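Local coordinates for protein deoxyhypusine hydroxylase (Homo sapiens, PDB 4D50) that hydroxylates the deoxyhypusine residue of translation initiation factor eIF5A with a diiron centre and O2, completing the synthesis of hypusine, at residues I15-L19 with A32-L36; L112-S116 with C127-V131; Y149-D153 with G219-H223. Numbering follows the deposited sequence.

Contact 1 (I15-L19 with A32-L36); sequences IGQTL and ALFTL
Two consecutive alpha-helices, 3-20 and 26-39, pack here as a helical hairpin of the kind that builds alpha-alpha superhelices such as HEAT repeats. Residues 15-19 and 32-36 are helical throughout; their axes come within 9.0 Å, their N-to-C directions differ by 139° and the signed crossing angle is -139°. I15 and A32 set the register, with CA atoms 5.4 Å apart. I15 (chi1 m, chi2 t) points toward the other helix: its CG2 lies 3.3 Å from A32 O, 3.5 Å from A32 CB and 3.7 Å from L36 CG, while its CD1 reaches T35 CG2 at 3.7 Å. G16 brings its CA within 4.1 Å of L36 CD1. T18 contributes CG2, 4.1 Å from A32 CB. One turn after I15, L19 (chi1 t, chi2 p) is buried against A32, L33 and L36: its N and CB approach A32 CB at 3.8 and 4.0 Å, its CD1 meets L33 CB at 3.9 Å, and its CD2 meets L36 CD1 at 3.8 Å. L33 and L36 also pack on I48 of helix 42-50, which adjoins this pair. No hydrogen bond joins the two segments, and T35 OG1 instead bonds to R31 O within its own helix. Cohesion between the two segments thus rests on shape and apolar burial, with the small A32 allowing the close approach.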
loop_
_atom_site.group_PDB
_atom_site.type_symbol
_atom_site.label_atom_id
_atom_site.label_comp_id
_atom_site.label_asym_id
_atom_site.label_seq_id
_atom_site.Cartn_x
_atom_site.Cartn_y
_atom_site.Cartn_z
ATOM N N ILE A 15 17.945 -1.217 -14.464
ATOM C CA ILE A 15 17.118 -0.707 -13.372
ATOM C C ILE A 15 17.124 -1.689 -12.193
ATOM O O ILE A 15 17.220 -1.289 -11.008
ATOM C CB ILE A 15 15.681 -0.414 -13.874
ATOM C CG1 ILE A 15 15.740 0.716 -14.908
ATOM C CG2 ILE A 15 14.726 -0.042 -12.717
ATOM C CD1 ILE A 15 14.584 0.718 -15.889
ATOM N N GLY A 16 16.922 -2.941 -12.499
ATOM C CA GLY A 16 17.060 -4.013 -11.543
ATOM C C GLY A 16 18.337 -3.969 -10.714
ATOM O O GLY A 16 18.298 -4.163 -9.474
ATOM N N GLN A 17 19.475 -3.770 -11.373
ATOM C CA GLN A 17 20.729 -3.665 -10.605
ATOM C C GLN A 17 20.654 -2.527 -9.619
ATOM O O GLN A 17 21.215 -2.646 -8.535
ATOM C CB GLN A 17 21.959 -3.573 -11.531
ATOM C CG GLN A 17 22.426 -4.969 -11.912
ATOM C CD GLN A 17 23.086 -5.076 -13.279
ATOM O OE1 GLN A 17 23.126 -4.131 -14.061
ATOM N NE2 GLN A 17 23.624 -6.259 -13.559
ATOM N N THR A 18 19.995 -1.436 -9.988
ATOM C CA THR A 18 19.879 -0.235 -9.110
ATOM C C THR A 18 19.030 -0.594 -7.872
ATOM O O THR A 18 19.475 -0.431 -6.796
ATOM C CB THR A 18 19.261 0.906 -9.819
ATOM O OG1 THR A 18 20.097 1.286 -10.914
ATOM C CG2 THR A 18 19.061 2.087 -8.927
ATOM N N LEU A 19 17.861 -1.179 -8.096
ATOM C CA LEU A 19 17.061 -1.722 -7.039
ATOM C C LEU A 19 17.737 -2.619 -5.993
ATOM O O LEU A 19 17.491 -2.471 -4.820
ATOM C CB LEU A 19 15.844 -2.468 -7.628
ATOM C CG LEU A 19 14.880 -3.001 -6.566
ATOM C CD1 LEU A 19 14.309 -1.940 -5.650
ATOM C CD2 LEU A 19 13.769 -3.767 -7.337
ATOM N N ALA A 32 13.622 2.979 -9.086
ATOM C CA ALA A 32 13.841 1.717 -9.881
ATOM C C ALA A 32 12.663 0.769 -9.741
ATOM O O ALA A 32 12.165 0.157 -10.692
ATOM C CB ALA A 32 15.117 1.055 -9.443
ATOM N N LEU A 33 12.258 0.564 -8.493
ATOM C CA LEU A 33 11.151 -0.315 -8.208
ATOM C C LEU A 33 9.874 0.065 -8.942
ATOM O O LEU A 33 9.251 -0.769 -9.537
ATOM C CB LEU A 33 10.852 -0.351 -6.690
ATOM C CG LEU A 33 9.567 -1.088 -6.269
ATOM C CD1 LEU A 33 9.599 -2.581 -6.665
ATOM C CD2 LEU A 33 9.334 -0.921 -4.770
ATOM N N PHE A 34 9.419 1.335 -8.863
ATOM C CA PHE A 34 8.231 1.725 -9.536
ATOM C C PHE A 34 8.366 1.731 -11.050
ATOM O O PHE A 34 7.407 1.448 -11.756
ATOM C CB PHE A 34 7.680 3.027 -8.949
ATOM C CG PHE A 34 7.033 2.784 -7.620
ATOM C CD1 PHE A 34 5.788 2.095 -7.533
ATOM C CD2 PHE A 34 7.652 3.171 -6.470
ATOM C CE1 PHE A 34 5.207 1.790 -6.316
ATOM C CE2 PHE A 34 7.066 2.856 -5.238
ATOM C CZ PHE A 34 5.863 2.174 -5.184
ATOM N N THR A 35 9.566 1.911 -11.551
ATOM C CA THR A 35 9.726 1.762 -12.988
ATOM C C THR A 35 9.522 0.279 -13.354
ATOM O O THR A 35 8.813 -0.007 -14.317
ATOM C CB THR A 35 11.094 2.291 -13.424
ATOM O OG1 THR A 35 11.170 3.664 -13.016
ATOM C CG2 THR A 35 11.326 2.188 -14.972
ATOM N N LEU A 36 10.134 -0.635 -12.634
ATOM C CA LEU A 36 9.944 -2.048 -12.908
ATOM C C LEU A 36 8.517 -2.450 -12.795
ATOM O O LEU A 36 8.088 -3.330 -13.527
ATOM C CB LEU A 36 10.784 -2.922 -12.018
ATOM C CG LEU A 36 12.296 -2.825 -12.199
ATOM C CD1 LEU A 36 12.999 -3.627 -11.099
ATOM C CD2 LEU A 36 12.711 -3.385 -13.567
#

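Contact 2 (L112-S116 with C127-V131); sequences LKQYS and CQLAV
L112, C127 and V131 form the apolar heart of this pairing of consecutive helices, 109-115 and 121-140. L112 (chi1 m, chi2 t) points toward its partner: its CB lies 3.6 Å from V131 CG2, its CD1 3.9 Å from A130 CB and its CD2 4.0 Å from C127 SG. V131 takes chi1 t, and its CG2 also comes within 3.8 Å of K113 CG. C127 (chi1 m) sets its CB 3.4 Å from L112 O and its SG beside Y115, 3.7 Å from Y115 CB. Residues 127-131 are helical throughout; the backbones are closest at S116 and C127, whose CA atoms are 4.9 Å apart. Further out, the S116 hydroxyl (chi1 m) donates back to L112 O, OG to O 2.8 Å, while OG rests 3.5 Å from C127 C. At the exposed edge the Q128 side chain (chi1 m, chi2 t) extends across so that its NE2 donates to S116 O at 3.0 Å, with an N-H...O angle of 163°; S116 CB and Q128 CG are 3.7 Å apart. The bond links the backbone at S116 to helix 121-140. Residues 112-116 belong to the second HEAT-like repeat (92-118), and the contact stacks the helix that follows onto it. L112 also touches L100 of helix 90-103, and Y115 reaches R93 there; L129, turned away from 112-116, packs on L177, F178 and Y181 of helix 177-190.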
loop_
_atom_site.group_PDB
_atom_site.type_symbol
_atom_site.label_atom_id
_atom_site.label_comp_id
_atom_site.label_asym_id
_atom_site.label_seq_id
_atom_site.Cartn_x
_atom_site.Cartn_y
_atom_site.Cartn_z
ATOM N N LEU A 112 -4.568 -18.221 1.687
ATOM C CA LEU A 112 -5.175 -17.052 2.341
ATOM C C LEU A 112 -6.153 -17.412 3.439
ATOM O O LEU A 112 -6.204 -16.790 4.456
ATOM C CB LEU A 112 -5.796 -16.099 1.330
ATOM C CG LEU A 112 -4.796 -15.510 0.355
ATOM C CD1 LEU A 112 -5.505 -14.763 -0.717
ATOM C CD2 LEU A 112 -3.752 -14.614 0.968
ATOM N N LYS A 113 -6.971 -18.441 3.234
ATOM C CA LYS A 113 -7.815 -18.916 4.335
ATOM C C LYS A 113 -6.988 -19.411 5.555
ATOM O O LYS A 113 -7.376 -19.167 6.707
ATOM C CB LYS A 113 -8.723 -20.068 3.845
ATOM C CG LYS A 113 -9.836 -19.538 2.963
ATOM C CD LYS A 113 -10.554 -20.715 2.272
ATOM C CE LYS A 113 -11.982 -20.296 1.971
ATOM N NZ LYS A 113 -12.692 -21.075 0.917
ATOM N N GLN A 114 -5.901 -20.128 5.290
ATOM C CA GLN A 114 -5.006 -20.646 6.336
ATOM C C GLN A 114 -4.479 -19.454 7.192
ATOM O O GLN A 114 -4.556 -19.455 8.391
ATOM C CB GLN A 114 -3.837 -21.389 5.670
ATOM C CG GLN A 114 -2.725 -21.938 6.563
ATOM C CD GLN A 114 -1.597 -22.629 5.784
ATOM O OE1 GLN A 114 -1.440 -22.453 4.567
ATOM N NE2 GLN A 114 -0.800 -23.434 6.500
ATOM N N TYR A 115 -3.999 -18.432 6.503
ATOM C CA TYR A 115 -3.311 -17.329 7.155
ATOM C C TYR A 115 -4.283 -16.320 7.696
ATOM O O TYR A 115 -3.866 -15.376 8.348
ATOM C CB TYR A 115 -2.194 -16.728 6.300
ATOM C CG TYR A 115 -0.946 -17.542 6.355
ATOM C CD1 TYR A 115 -0.798 -18.656 5.533
ATOM C CD2 TYR A 115 0.094 -17.209 7.165
ATOM C CE1 TYR A 115 0.326 -19.452 5.612
ATOM C CE2 TYR A 115 1.231 -17.979 7.237
ATOM C CZ TYR A 115 1.331 -19.097 6.470
ATOM O OH TYR A 115 2.466 -19.898 6.586
ATOM N N SER A 116 -5.579 -16.572 7.506
ATOM C CA SER A 116 -6.589 -15.806 8.155
ATOM C C SER A 116 -6.562 -16.029 9.647
ATOM O O SER A 116 -7.187 -15.231 10.367
ATOM C CB SER A 116 -7.999 -16.155 7.604
ATOM O OG SER A 116 -8.118 -15.696 6.242
ATOM N N CYS A 127 -5.501 -11.226 5.397
ATOM C CA CYS A 127 -5.811 -12.427 4.630
ATOM C C CYS A 127 -7.338 -12.638 4.682
ATOM O O CYS A 127 -7.960 -13.139 3.703
ATOM C CB CYS A 127 -5.016 -13.700 5.126
ATOM S SG CYS A 127 -3.269 -13.526 4.839
ATOM N N GLN A 128 -7.989 -12.193 5.758
ATOM C CA GLN A 128 -9.454 -12.237 5.787
ATOM C C GLN A 128 -10.036 -11.388 4.702
ATOM O O GLN A 128 -10.987 -11.786 4.018
ATOM C CB GLN A 128 -9.960 -11.841 7.156
ATOM C CG GLN A 128 -9.610 -12.889 8.229
ATOM C CD GLN A 128 -9.732 -12.310 9.611
ATOM O OE1 GLN A 128 -10.529 -11.394 9.833
ATOM N NE2 GLN A 128 -8.916 -12.751 10.505
ATOM N N LEU A 129 -9.479 -10.213 4.532
ATOM C CA LEU A 129 -9.922 -9.280 3.499
ATOM C C LEU A 129 -9.697 -9.837 2.129
ATOM O O LEU A 129 -10.576 -9.707 1.259
ATOM C CB LEU A 129 -9.209 -7.914 3.657
ATOM C CG LEU A 129 -9.656 -7.103 4.834
ATOM C CD1 LEU A 129 -8.721 -5.907 5.048
ATOM C CD2 LEU A 129 -11.064 -6.591 4.699
ATOM N N ALA A 130 -8.571 -10.528 1.936
ATOM C CA ALA A 130 -8.199 -10.964 0.603
ATOM C C ALA A 130 -9.128 -12.151 0.209
ATOM O O ALA A 130 -9.464 -12.259 -0.933
ATOM C CB ALA A 130 -6.742 -11.229 0.518
ATOM N N VAL A 131 -9.475 -13.019 1.164
ATOM C CA VAL A 131 -10.431 -14.109 0.924
ATOM C C VAL A 131 -11.797 -13.527 0.540
ATOM O O VAL A 131 -12.370 -13.935 -0.421
ATOM C CB VAL A 131 -10.562 -15.027 2.142
ATOM C CG1 VAL A 131 -11.755 -15.953 1.947
ATOM C CG2 VAL A 131 -9.262 -15.811 2.346
#

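Contact 3 (Y149-D153 with G219-H223); sequences YLSVD and GQLQH
One hydrogen bond and the packing of one tyrosine join the irregular loop 149-153 to the C-terminal end of helix 208-221. In the polar part, Q220 (chi1 m, chi2 t, chi3 -61°) points toward the loop, and its NE2 donates to S151 OG at 3.0 Å with an N-H...O angle of 157°. S151 (chi1 p) in turn donates from OG to D153 OD1 at 2.6 Å. Both ends of this chain of bonds involve R188 of helix 177-190, which is hydrogen-bonded to Q220 OE1 and salt-bridged to D153 OD2. V152 N is hydrogen-bonded to Q69 OE1 of helix 57-70. Van der Waals contact comes from Y149 (chi1 m, chi2 85°), whose ring meets the helix end with its edge near Q220 O, 3.5 Å from Y149 CE2; Q220 CB is 4.0 Å from the same carbon. Y149 OH lies 3.6 Å from L221 CA and 3.8 Å from L221 CD1. Backbones stay apart, the nearest CA atoms, of Y149 and Q220, being separated by 8.0 Å. Y149 is extended (-117/144°) and S151 near polyproline II (-61/152°); helical geometry persists to L221, and Q222 then leaves it with positive phi (63/26°). Chemically, a hydrogen-bonded chain Q220-S151-D153, linked by successive hydrogen bonds and backed by one arginine, holds an irregular loop against a HEAT-like repeat helix.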
loop_
_atom_site.group_PDB
_atom_site.type_symbol
_atom_site.label_atom_id
_atom_site.label_comp_id
_atom_site.label_asym_id
_atom_site.label_seq_id
_atom_site.Cartn_x
_atom_site.Cartn_y
_atom_site.Cartn_z
ATOM N N TYR A 149 -9.521 5.730 -9.462
ATOM C CA TYR A 149 -8.129 5.398 -9.100
ATOM C C TYR A 149 -7.679 4.124 -9.839
ATOM O O TYR A 149 -8.466 3.266 -10.108
ATOM C CB TYR A 149 -8.026 5.237 -7.587
ATOM C CG TYR A 149 -8.294 6.586 -6.912
ATOM C CD1 TYR A 149 -9.591 6.982 -6.641
ATOM C CD2 TYR A 149 -7.277 7.485 -6.697
ATOM C CE1 TYR A 149 -9.859 8.240 -6.120
ATOM C CE2 TYR A 149 -7.521 8.713 -6.158
ATOM C CZ TYR A 149 -8.829 9.069 -5.862
ATOM O OH TYR A 149 -9.167 10.217 -5.333
ATOM N N LEU A 150 -6.434 4.082 -10.228
ATOM C CA LEU A 150 -5.944 2.994 -11.060
ATOM C C LEU A 150 -5.360 1.877 -10.229
ATOM O O LEU A 150 -5.050 0.791 -10.772
ATOM C CB LEU A 150 -4.934 3.490 -12.088
ATOM C CG LEU A 150 -5.464 4.525 -13.117
ATOM C CD1 LEU A 150 -4.366 5.122 -13.941
ATOM C CD2 LEU A 150 -6.566 3.934 -14.004
ATOM N N SER A 151 -5.300 2.104 -8.941
ATOM C CA SER A 151 -4.866 1.098 -7.983
ATOM C C SER A 151 -5.752 -0.090 -8.019
ATOM O O SER A 151 -6.977 0.031 -8.280
ATOM C CB SER A 151 -4.810 1.660 -6.545
ATOM O OG SER A 151 -6.012 2.269 -6.173
ATOM N N VAL A 152 -5.187 -1.240 -7.672
ATOM C CA VAL A 152 -5.994 -2.374 -7.341
ATOM C C VAL A 152 -6.188 -2.426 -5.841
ATOM O O VAL A 152 -5.215 -2.600 -5.090
ATOM C CB VAL A 152 -5.314 -3.691 -7.788
ATOM C CG1 VAL A 152 -6.218 -4.902 -7.460
ATOM C CG2 VAL A 152 -4.881 -3.644 -9.257
ATOM N N ASP A 153 -7.420 -2.279 -5.400
ATOM C CA ASP A 153 -7.720 -2.051 -3.987
ATOM C C ASP A 153 -8.079 -3.331 -3.298
ATOM O O ASP A 153 -8.528 -4.309 -3.954
ATOM C CB ASP A 153 -8.894 -1.049 -3.863
ATOM C CG ASP A 153 -8.582 0.324 -4.486
ATOM O OD1 ASP A 153 -7.353 0.730 -4.520
ATOM O OD2 ASP A 153 -9.516 0.944 -4.985
ATOM N N GLY A 219 -3.896 9.664 1.260
ATOM C CA GLY A 219 -2.819 9.986 0.375
ATOM C C GLY A 219 -3.211 9.888 -1.080
ATOM O O GLY A 219 -2.720 10.652 -1.961
ATOM N N GLN A 220 -4.186 9.012 -1.406
ATOM C CA GLN A 220 -4.654 8.897 -2.797
ATOM C C GLN A 220 -5.575 10.023 -3.122
ATOM O O GLN A 220 -5.406 10.654 -4.214
ATOM C CB GLN A 220 -5.418 7.583 -2.986
ATOM C CG GLN A 220 -4.592 6.347 -2.984
ATOM C CD GLN A 220 -5.457 5.158 -3.440
ATOM O OE1 GLN A 220 -6.466 4.811 -2.822
ATOM N NE2 GLN A 220 -5.077 4.604 -4.551
ATOM N N LEU A 221 -6.514 10.309 -2.211
ATOM C CA LEU A 221 -7.504 11.387 -2.358
ATOM C C LEU A 221 -6.761 12.738 -2.406
ATOM O O LEU A 221 -7.095 13.614 -3.218
ATOM C CB LEU A 221 -8.444 11.431 -1.189
ATOM C CG LEU A 221 -9.552 12.474 -1.198
ATOM C CD1 LEU A 221 -10.392 12.449 -2.501
ATOM C CD2 LEU A 221 -10.428 12.228 -0.022
ATOM N N GLN A 222 -5.707 12.862 -1.617
ATOM C CA GLN A 222 -4.846 14.054 -1.769
ATOM C C GLN A 222 -5.591 15.348 -1.466
ATOM O O GLN A 222 -5.196 16.432 -1.968
ATOM C CB GLN A 222 -4.196 14.109 -3.195
ATOM C CG GLN A 222 -2.744 13.705 -3.213
ATOM C CD GLN A 222 -2.033 14.039 -4.521
ATOM O OE1 GLN A 222 -1.536 13.171 -5.206
ATOM N NE2 GLN A 222 -1.975 15.324 -4.868
ATOM N N HIS A 223 -6.641 15.300 -0.649
ATOM C CA HIS A 223 -7.377 16.474 -0.296
ATOM C C HIS A 223 -6.751 17.095 0.958
ATOM O O HIS A 223 -6.540 16.421 1.983
ATOM C CB HIS A 223 -8.818 16.223 0.003
ATOM C CG HIS A 223 -9.651 17.464 -0.013
ATOM N ND1 HIS A 223 -9.611 18.421 0.983
ATOM C CD2 HIS A 223 -10.515 17.930 -0.942
ATOM C CE1 HIS A 223 -10.428 19.412 0.686
ATOM N NE2 HIS A 223 -10.999 19.139 -0.472
#

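From the N terminus, contact 1 closes the turn between helices 3-20 and 26-39, the first hairpin of the chain. Contact 2 does the same for helices 109-115 and 121-140, at the end of the first run of HEAT-like repeats. Contact 3 differs: it spans 65 intervening residues and brings the loop that follows helix 121-140 against helix 208-221 of the second run, so it fastens the linker between the two iron-binding halves onto the second. The three follow one another in series, without nesting or crossing, and none touches another; contacts 2 and 3 come nearest, about 8 Å between closest atoms, while the centres of contacts 1 and 2 lie 30 Å apart.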